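Local atomic coordinates of type-2Ba cytolytic delta-endotoxin (Bacillus thuringiensis serovar israelensis, PDB entry 2RCI), a protein that probably kills dipteran larvae by opening pores in the epithelial cell membrane of the insect midgut. Residues Ile153-Phe158 with Lys185-Val190; Asn9-Phe14 with Glu119-Trp124; Gly53-Gly58 with Val189-Asp194. All coordinates share one frame; numbering follows the deposited sequence.

Contact 1 (Ile153-Phe158 with Lys185-Val190); sequences ILPIAF and KALTVV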
loop_
_atom_site.group_PDB
_atom_site.type_symbol
_atom_site.label_atom_id
_atom_site.label_comp_id
_atom_site.label_asym_id
_atom_site.label_seq_id
_atom_site.Cartn_x
_atom_site.Cartn_y
_atom_site.Cartn_z
ATOM N N ILE A 153 -5.342 10.384 1.472
ATOM C CA ILE A 153 -4.476 9.465 2.202
ATOM C C ILE A 153 -4.940 8.049 1.848
ATOM O O ILE A 153 -6.135 7.701 1.979
ATOM C CB ILE A 153 -4.614 9.677 3.727
ATOM C CG1 ILE A 153 -4.306 11.133 4.126
ATOM C CG2 ILE A 153 -3.717 8.717 4.498
ATOM C CD1 ILE A 153 -2.871 11.627 3.790
ATOM N N LEU A 154 -3.999 7.243 1.372
ATOM C CA LEU A 154 -4.280 5.886 0.913
ATOM C C LEU A 154 -3.327 4.881 1.596
ATOM O O LEU A 154 -2.211 4.638 1.094
ATOM C CB LEU A 154 -4.161 5.836 -0.623
ATOM C CG LEU A 154 -4.282 4.494 -1.369
ATOM C CD1 LEU A 154 -5.376 3.581 -0.823
ATOM C CD2 LEU A 154 -4.534 4.806 -2.878
ATOM N N PRO A 155 -3.725 4.355 2.774
ATOM C CA PRO A 155 -3.010 3.237 3.395
ATOM C C PRO A 155 -3.332 1.974 2.622
ATOM O O PRO A 155 -4.501 1.734 2.299
ATOM C CB PRO A 155 -3.641 3.145 4.797
ATOM C CG PRO A 155 -4.336 4.451 4.991
ATOM C CD PRO A 155 -4.829 4.820 3.643
ATOM N N ILE A 156 -2.300 1.201 2.309
ATOM C CA ILE A 156 -2.487 -0.084 1.617
ATOM C C ILE A 156 -1.715 -1.164 2.353
ATOM O O ILE A 156 -0.522 -0.991 2.592
ATOM C CB ILE A 156 -1.964 -0.060 0.180
ATOM C CG1 ILE A 156 -2.588 1.062 -0.643
ATOM C CG2 ILE A 156 -2.179 -1.456 -0.491
ATOM C CD1 ILE A 156 -1.958 1.249 -1.996
ATOM N N ALA A 157 -2.375 -2.274 2.711
ATOM C CA ALA A 157 -1.656 -3.452 3.237
ATOM C C ALA A 157 -1.864 -4.684 2.361
ATOM O O ALA A 157 -2.994 -4.968 1.936
ATOM C CB ALA A 157 -2.073 -3.764 4.675
ATOM N N PHE A 158 -0.787 -5.421 2.085
ATOM C CA PHE A 158 -0.943 -6.690 1.390
ATOM C C PHE A 158 -0.562 -7.856 2.309
ATOM O O PHE A 158 0.359 -7.737 3.104
ATOM C CB PHE A 158 -0.022 -6.760 0.168
ATOM C CG PHE A 158 -0.277 -5.687 -0.848
ATOM C CD1 PHE A 158 -1.333 -5.815 -1.734
ATOM C CD2 PHE A 158 0.536 -4.557 -0.901
ATOM C CE1 PHE A 158 -1.572 -4.835 -2.720
ATOM C CE2 PHE A 158 0.316 -3.574 -1.875
ATOM C CZ PHE A 158 -0.766 -3.698 -2.757
ATOM N N LYS A 185 -5.960 -4.877 1.600
ATOM C CA LYS A 185 -6.820 -4.055 2.435
ATOM C C LYS A 185 -6.376 -2.617 2.221
ATOM O O LYS A 185 -5.212 -2.274 2.439
ATOM C CB LYS A 185 -6.656 -4.421 3.908
ATOM C CG LYS A 185 -7.145 -5.815 4.272
ATOM C CD LYS A 185 -6.656 -6.216 5.658
ATOM C CE LYS A 185 -7.379 -7.461 6.144
ATOM N NZ LYS A 185 -6.792 -7.863 7.450
ATOM N N ALA A 186 -7.302 -1.778 1.788
ATOM C CA ALA A 186 -6.950 -0.395 1.482
ATOM C C ALA A 186 -8.178 0.505 1.649
ATOM O O ALA A 186 -9.334 0.053 1.533
ATOM C CB ALA A 186 -6.404 -0.306 0.051
ATOM N N LEU A 187 -7.928 1.775 1.932
ATOM C CA LEU A 187 -8.985 2.771 1.863
ATOM C C LEU A 187 -8.385 4.090 1.397
ATOM O O LEU A 187 -7.195 4.344 1.632
ATOM C CB LEU A 187 -9.671 2.941 3.232
ATOM C CG LEU A 187 -8.953 3.661 4.407
ATOM C CD1 LEU A 187 -8.790 5.159 4.200
ATOM C CD2 LEU A 187 -9.763 3.461 5.691
ATOM N N THR A 188 -9.192 4.926 0.750
ATOM C CA THR A 188 -8.762 6.287 0.457
ATOM C C THR A 188 -9.650 7.210 1.257
ATOM O O THR A 188 -10.883 7.115 1.164
ATOM C CB THR A 188 -8.910 6.637 -1.033
ATOM O OG1 THR A 188 -8.229 5.653 -1.827
ATOM C CG2 THR A 188 -8.314 7.981 -1.298
ATOM N N VAL A 189 -9.022 8.081 2.047
ATOM C CA VAL A 189 -9.745 9.127 2.765
ATOM C C VAL A 189 -9.262 10.503 2.284
ATOM O O VAL A 189 -8.047 10.751 2.162
ATOM C CB VAL A 189 -9.615 8.955 4.318
ATOM C CG1 VAL A 189 -8.160 9.073 4.752
ATOM C CG2 VAL A 189 -10.470 10.028 5.066
ATOM N N VAL A 190 -10.207 11.382 1.966
ATOM C CA VAL A 190 -9.848 12.748 1.626
ATOM C C VAL A 190 -10.231 13.660 2.796
ATOM O O VAL A 190 -11.284 13.471 3.421
ATOM C CB VAL A 190 -10.486 13.216 0.300
ATOM C CG1 VAL A 190 -10.002 12.335 -0.859
ATOM C CG2 VAL A 190 -12.048 13.203 0.374
#
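The flat peptide carbonyl of L187 has P155 CD on one side of its plane and L154 CD1 on the other. P155 CD touches L187, 3.1 Å from its O and 4.0 Å from its CD1, while F31 and F42 also touch the proline. From the opposite face of the sheet L154 CD1 comes equally near, 3.1 Å from L187 O, so this carbonyl oxygen is tightly flanked by carbon on both sides. L154 CG lies anti to the backbone N (chi1 174°), which brings CD1 against L187 O and T188 OG1. T188 OG1 sits beside the leucine methyls but is hydrogen-bonded to V88 O.

The strands run antiparallel at 174°, their axes 4.8 Å apart. I153 and V189 exchange two N-H···O=C bonds, and A157 and K185 form a second reciprocal pair, with A157 N 2.9 Å from K185 O. Between them proline offers no N-H, leaving the weak bond from L187 N to P155 O, at 3.4 Å.

I153 CB packs on V189 CG1 at 3.7 Å, on the face covered by L27 and F31 of helix 21-31; I156 CG1 meets A186 CB on the other face. This largely buried pairing of strands 150-162 and 177-192 belongs to the central sheet of the Cyt toxin alpha/beta fold, which lies between two helical layers.

Contact 2 (Asn9-Phe14 with Glu119-Trp124); sequences NFNEIF and ENWIVW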
loop_
_atom_site.group_PDB
_atom_site.type_symbol
_atom_site.label_atom_id
_atom_site.label_comp_id
_atom_site.label_asym_id
_atom_site.label_seq_id
_atom_site.Cartn_x
_atom_site.Cartn_y
_atom_site.Cartn_z
ATOM N N ASN A 9 5.176 1.741 10.555
ATOM C CA ASN A 9 5.060 0.406 9.977
ATOM C C ASN A 9 4.656 0.402 8.489
ATOM O O ASN A 9 4.352 -0.648 7.926
ATOM C CB ASN A 9 4.158 -0.466 10.843
ATOM C CG ASN A 9 4.819 -0.846 12.179
ATOM O OD1 ASN A 9 4.229 -0.660 13.232
ATOM N ND2 ASN A 9 6.048 -1.367 12.127
ATOM N N PHE A 10 4.659 1.582 7.874
ATOM C CA PHE A 10 4.272 1.743 6.468
ATOM C C PHE A 10 5.496 2.202 5.680
ATOM O O PHE A 10 6.336 2.918 6.221
ATOM C CB PHE A 10 3.201 2.844 6.282
ATOM C CG PHE A 10 1.865 2.530 6.899
ATOM C CD1 PHE A 10 0.871 1.857 6.169
ATOM C CD2 PHE A 10 1.580 2.950 8.189
ATOM C CE1 PHE A 10 -0.370 1.575 6.733
ATOM C CE2 PHE A 10 0.332 2.669 8.775
ATOM C CZ PHE A 10 -0.645 1.989 8.044
ATOM N N ASN A 11 5.578 1.804 4.409
ATOM C CA ASN A 11 6.494 2.450 3.469
ATOM C C ASN A 11 5.777 3.730 3.027
ATOM O O ASN A 11 4.789 3.680 2.302
ATOM C CB ASN A 11 6.805 1.556 2.258
ATOM C CG ASN A 11 8.052 2.020 1.486
ATOM O OD1 ASN A 11 8.499 3.136 1.675
ATOM N ND2 ASN A 11 8.667 1.120 0.691
ATOM N N GLU A 12 6.259 4.867 3.508
ATOM C CA GLU A 12 5.531 6.121 3.303
ATOM C C GLU A 12 5.967 6.800 2.021
ATOM O O GLU A 12 7.167 6.974 1.760
ATOM C CB GLU A 12 5.737 7.046 4.489
ATOM C CG GLU A 12 5.186 6.498 5.839
ATOM C CD GLU A 12 5.637 7.345 7.020
ATOM O OE1 GLU A 12 6.183 8.435 6.779
ATOM O OE2 GLU A 12 5.416 6.944 8.181
ATOM N N ILE A 13 4.990 7.208 1.217
ATOM C CA ILE A 13 5.279 7.857 -0.057
ATOM C C ILE A 13 4.454 9.149 -0.122
ATOM O O ILE A 13 3.213 9.122 -0.205
ATOM C CB ILE A 13 4.990 6.911 -1.243
ATOM C CG1 ILE A 13 5.928 5.703 -1.192
ATOM C CG2 ILE A 13 5.134 7.625 -2.606
ATOM C CD1 ILE A 13 5.244 4.468 -1.572
ATOM N N PHE A 14 5.161 10.273 -0.058
ATOM C CA PHE A 14 4.525 11.571 0.012
ATOM C C PHE A 14 4.553 12.107 -1.409
ATOM O O PHE A 14 5.623 12.161 -2.048
ATOM C CB PHE A 14 5.283 12.515 0.974
ATOM C CG PHE A 14 5.222 12.123 2.447
ATOM C CD1 PHE A 14 4.469 12.859 3.341
ATOM C CD2 PHE A 14 6.005 11.074 2.943
ATOM C CE1 PHE A 14 4.426 12.528 4.715
ATOM C CE2 PHE A 14 5.967 10.717 4.307
ATOM C CZ PHE A 14 5.173 11.451 5.186
ATOM N N GLU A 119 13.454 -4.044 6.762
ATOM C CA GLU A 119 12.710 -2.798 6.925
ATOM C C GLU A 119 11.422 -3.036 7.714
ATOM O O GLU A 119 10.857 -4.139 7.685
ATOM C CB GLU A 119 12.446 -2.144 5.571
ATOM C CG GLU A 119 13.747 -1.799 4.785
ATOM C CD GLU A 119 14.344 -0.426 5.136
ATOM O OE1 GLU A 119 14.078 0.103 6.242
ATOM O OE2 GLU A 119 15.064 0.133 4.269
ATOM N N ASN A 120 10.959 -1.996 8.403
ATOM C CA ASN A 120 9.805 -2.111 9.273
ATOM C C ASN A 120 8.500 -2.390 8.543
ATOM O O ASN A 120 7.612 -3.047 9.100
ATOM C CB ASN A 120 9.673 -0.871 10.163
ATOM C CG ASN A 120 10.729 -0.834 11.249
ATOM O OD1 ASN A 120 11.305 -1.868 11.603
ATOM N ND2 ASN A 120 11.010 0.362 11.765
ATOM N N TRP A 121 8.417 -1.940 7.291
ATOM C CA TRP A 121 7.200 -2.079 6.501
ATOM C C TRP A 121 6.971 -3.463 5.900
ATOM O O TRP A 121 5.934 -3.695 5.297
ATOM C CB TRP A 121 7.134 -1.035 5.384
ATOM C CG TRP A 121 8.282 -1.041 4.440
ATOM C CD1 TRP A 121 8.465 -1.861 3.370
ATOM C CD2 TRP A 121 9.406 -0.145 4.459
ATOM N NE1 TRP A 121 9.636 -1.540 2.722
ATOM C CE2 TRP A 121 10.236 -0.495 3.372
ATOM C CE3 TRP A 121 9.792 0.912 5.292
ATOM C CZ2 TRP A 121 11.433 0.180 3.090
ATOM C CZ3 TRP A 121 10.987 1.580 5.015
ATOM C CH2 TRP A 121 11.789 1.210 3.915
ATOM N N ILE A 122 7.949 -4.359 6.034
ATOM C CA ILE A 122 7.760 -5.744 5.592
ATOM C C ILE A 122 7.822 -6.650 6.817
ATOM O O ILE A 122 8.675 -6.450 7.679
ATOM C CB ILE A 122 8.818 -6.162 4.527
ATOM C CG1 ILE A 122 8.472 -7.527 3.918
ATOM C CG2 ILE A 122 10.226 -6.156 5.136
ATOM C CD1 ILE A 122 9.114 -7.773 2.503
ATOM N N VAL A 123 6.936 -7.640 6.877
ATOM C CA VAL A 123 6.862 -8.522 8.051
ATOM C C VAL A 123 6.918 -9.954 7.534
ATOM O O VAL A 123 5.971 -10.442 6.905
ATOM C CB VAL A 123 5.547 -8.302 8.858
ATOM C CG1 VAL A 123 5.522 -9.187 10.113
ATOM C CG2 VAL A 123 5.351 -6.855 9.225
ATOM N N TRP A 124 8.031 -10.638 7.774
ATOM C CA TRP A 124 8.122 -12.029 7.319
ATOM C C TRP A 124 7.287 -12.916 8.249
ATOM O O TRP A 124 7.304 -12.710 9.463
ATOM C CB TRP A 124 9.587 -12.495 7.262
ATOM C CG TRP A 124 10.414 -11.657 6.284
ATOM C CD1 TRP A 124 11.341 -10.701 6.589
ATOM C CD2 TRP A 124 10.309 -11.679 4.845
ATOM N NE1 TRP A 124 11.836 -10.132 5.418
ATOM C CE2 TRP A 124 11.217 -10.715 4.344
ATOM C CE3 TRP A 124 9.529 -12.415 3.939
ATOM C CZ2 TRP A 124 11.388 -10.485 2.962
ATOM C CZ3 TRP A 124 9.692 -12.179 2.552
ATOM C CH2 TRP A 124 10.622 -11.219 2.093
#
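W121 and N11 are brought together by two first torsions: W121 CG sits in the crowded position between its backbone N and carbonyl carbon (chi1 57°), and N11 CG lies anti to its own N (chi1 -163°), laying the amide over one face of the indole, with ND2 offset toward the rim. The result is an amide-pi stack on a type I beta turn, E119 to I122. The amide and ring planes differ by 21°. N11 CB stands over the five-membered ring, 3.8 Å from its centroid, in a CH-pi contact, and E119 CB covers the opposite face, sandwiching the indole.

The backbone of segment 9-14 is touched too: W121 CB rests 3.4 Å from N11 N, and W121 CA-H points at N9 O (3.5 Å). No hydrogen bond joins the two segments directly; instead both bond through their backbones to strand 132-142, N11 and W121 each reaching K137. Strands 11-15 and 122-127 therefore share the edge of that strand, the first parallel to it and the second antiparallel.

N11 ND2 lies 3.5 Å from W121 NE1, but both are donors; the amide nitrogen is hydrogen-bonded instead to Y136 OH.

Contact 3 (Gly53-Gly58 with Val189-Asp194); sequences GLPNAG and VVQALD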
loop_
_atom_site.group_PDB
_atom_site.type_symbol
_atom_site.label_atom_id
_atom_site.label_comp_id
_atom_site.label_asym_id
_atom_site.label_seq_id
_atom_site.Cartn_x
_atom_site.Cartn_y
_atom_site.Cartn_z
ATOM N N GLY A 53 -13.349 9.043 12.382
ATOM C CA GLY A 53 -13.107 10.064 13.405
ATOM C C GLY A 53 -12.485 11.338 12.871
ATOM O O GLY A 53 -12.365 12.334 13.612
ATOM N N LEU A 54 -12.075 11.337 11.604
ATOM C CA LEU A 54 -11.343 12.495 11.085
ATOM C C LEU A 54 -12.272 13.651 10.742
ATOM O O LEU A 54 -13.315 13.428 10.125
ATOM C CB LEU A 54 -10.516 12.120 9.857
ATOM C CG LEU A 54 -9.300 11.213 10.055
ATOM C CD1 LEU A 54 -8.851 10.784 8.651
ATOM C CD2 LEU A 54 -8.144 11.921 10.799
ATOM N N PRO A 55 -11.889 14.893 11.127
ATOM C CA PRO A 55 -12.723 16.042 10.769
ATOM C C PRO A 55 -12.658 16.377 9.281
ATOM O O PRO A 55 -11.622 16.130 8.630
ATOM C CB PRO A 55 -12.106 17.191 11.585
ATOM C CG PRO A 55 -10.694 16.807 11.793
ATOM C CD PRO A 55 -10.697 15.291 11.905
ATOM N N ASN A 56 -13.743 16.937 8.744
ATOM C CA ASN A 56 -13.742 17.437 7.362
ATOM C C ASN A 56 -13.242 16.379 6.361
ATOM O O ASN A 56 -12.467 16.690 5.466
ATOM C CB ASN A 56 -12.849 18.682 7.268
ATOM C CG ASN A 56 -13.231 19.757 8.283
ATOM O OD1 ASN A 56 -12.452 20.090 9.176
ATOM N ND2 ASN A 56 -14.441 20.286 8.151
ATOM N N ALA A 57 -13.660 15.133 6.554
ATOM C CA ALA A 57 -13.078 14.029 5.810
ATOM C C ALA A 57 -14.147 13.095 5.258
ATOM O O ALA A 57 -15.263 13.041 5.789
ATOM C CB ALA A 57 -12.072 13.273 6.687
ATOM N N GLY A 58 -13.810 12.367 4.198
ATOM C CA GLY A 58 -14.702 11.330 3.680
ATOM C C GLY A 58 -13.910 10.212 3.028
ATOM O O GLY A 58 -12.801 10.438 2.522
ATOM N N VAL A 189 -9.022 8.081 2.047
ATOM C CA VAL A 189 -9.745 9.127 2.765
ATOM C C VAL A 189 -9.262 10.503 2.284
ATOM O O VAL A 189 -8.047 10.751 2.162
ATOM C CB VAL A 189 -9.615 8.955 4.318
ATOM C CG1 VAL A 189 -8.160 9.073 4.752
ATOM C CG2 VAL A 189 -10.470 10.028 5.066
ATOM N N VAL A 190 -10.207 11.382 1.966
ATOM C CA VAL A 190 -9.848 12.748 1.626
ATOM C C VAL A 190 -10.231 13.660 2.796
ATOM O O VAL A 190 -11.284 13.471 3.421
ATOM C CB VAL A 190 -10.486 13.216 0.300
ATOM C CG1 VAL A 190 -10.002 12.335 -0.859
ATOM C CG2 VAL A 190 -12.048 13.203 0.374
ATOM N N GLN A 191 -9.349 14.601 3.117
ATOM C CA GLN A 191 -9.619 15.602 4.147
ATOM C C GLN A 191 -9.367 16.981 3.545
ATOM O O GLN A 191 -8.400 17.160 2.757
ATOM C CB GLN A 191 -8.716 15.401 5.375
ATOM C CG GLN A 191 -8.949 16.414 6.534
ATOM C CD GLN A 191 -8.077 16.099 7.745
ATOM O OE1 GLN A 191 -6.850 16.202 7.683
ATOM N NE2 GLN A 191 -8.710 15.719 8.856
ATOM N N ALA A 192 -10.247 17.934 3.866
ATOM C CA ALA A 192 -10.016 19.331 3.472
ATOM C C ALA A 192 -8.595 19.749 3.868
ATOM O O ALA A 192 -8.103 19.414 4.947
ATOM C CB ALA A 192 -11.060 20.291 4.101
ATOM N N LEU A 193 -7.933 20.455 2.966
ATOM C CA LEU A 193 -6.615 20.986 3.221
ATOM C C LEU A 193 -6.673 21.967 4.384
ATOM O O LEU A 193 -7.511 22.802 4.432
ATOM C CB LEU A 193 -6.017 21.638 1.984
ATOM C CG LEU A 193 -5.570 20.785 0.820
ATOM C CD1 LEU A 193 -5.188 21.587 -0.402
ATOM C CD2 LEU A 193 -4.510 19.798 1.169
ATOM N N ASP A 194 -5.852 21.722 5.369
ATOM C CA ASP A 194 -4.884 22.632 5.926
ATOM C C ASP A 194 -4.925 24.061 5.522
ATOM O O ASP A 194 -4.410 24.369 4.541
ATOM C CB ASP A 194 -4.654 22.497 7.405
ATOM C CG ASP A 194 -4.324 21.132 7.839
ATOM O OD1 ASP A 194 -5.248 20.391 8.017
ATOM O OD2 ASP A 194 -3.193 20.811 8.118
#
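G58 and V190 form an antiparallel hydrogen-bonded pair, with V190 N 2.8 Å from G58 O and G58 N 2.9 Å from V190 O, next to the non-hydrogen-bonded pair A57 and Q191, and a further bond from A192 N to N56 O (3.0 Å) continues the pairing into the loop.

Q191 carries the side-chain part. Its CG is anti to the backbone N (chi1 -179°) and the chain stays extended beyond it, which takes the amide along the loop to P55. There NE2 donates to P55 O over 2.9 Å, on a lone pair in the carbonyl plane, with the oxygen almost in the plane of the Q191 amide. OE1 is taken by Q23 NE2 and R26 NH2; the arginine's charge would be expected to polarise the amide and favour donation from NE2. N56, which adopts left-handed backbone angles (phi 52°, psi 41°), sets its CB 4.0 Å from A192 CB. V189 CG2 touches L54 CD1 and A57 CB, each at 4.0 Å, the leucine and valine crossing at about a right angle.

The pairing thus joins the loop between helix 44-53 and strand 57-64, and the start of that strand, to the end of strand 177-192. Strand 150-162 lies along the other edge of 177-192, and helix 21-31 packs beside this pairing, L27 touching L54 and Q191 while R26 forms a salt bridge with D194.

Overall arrangement
From the N terminus, contact 2 closes the first long loop, bringing 9-14 to 119-124 across 104 intervening residues. Contact 3 opens inside that loop at 53-58 and closes only at 189-194, so the two cross in sequence; their nearest atoms are about 11 Å apart. Contact 1 opens after contact 2 has closed, and joins 153-158 to 185-190 over just 26 residues, ending on the same strand as contact 3, with V189 and V190 common to both. All three reach one mixed sheet. Strand 177-192 links contacts 1 and 3 by its two edges, while P155 CB touches F10 CE1 at 4.1 Å, packing contact 1 against contact 2.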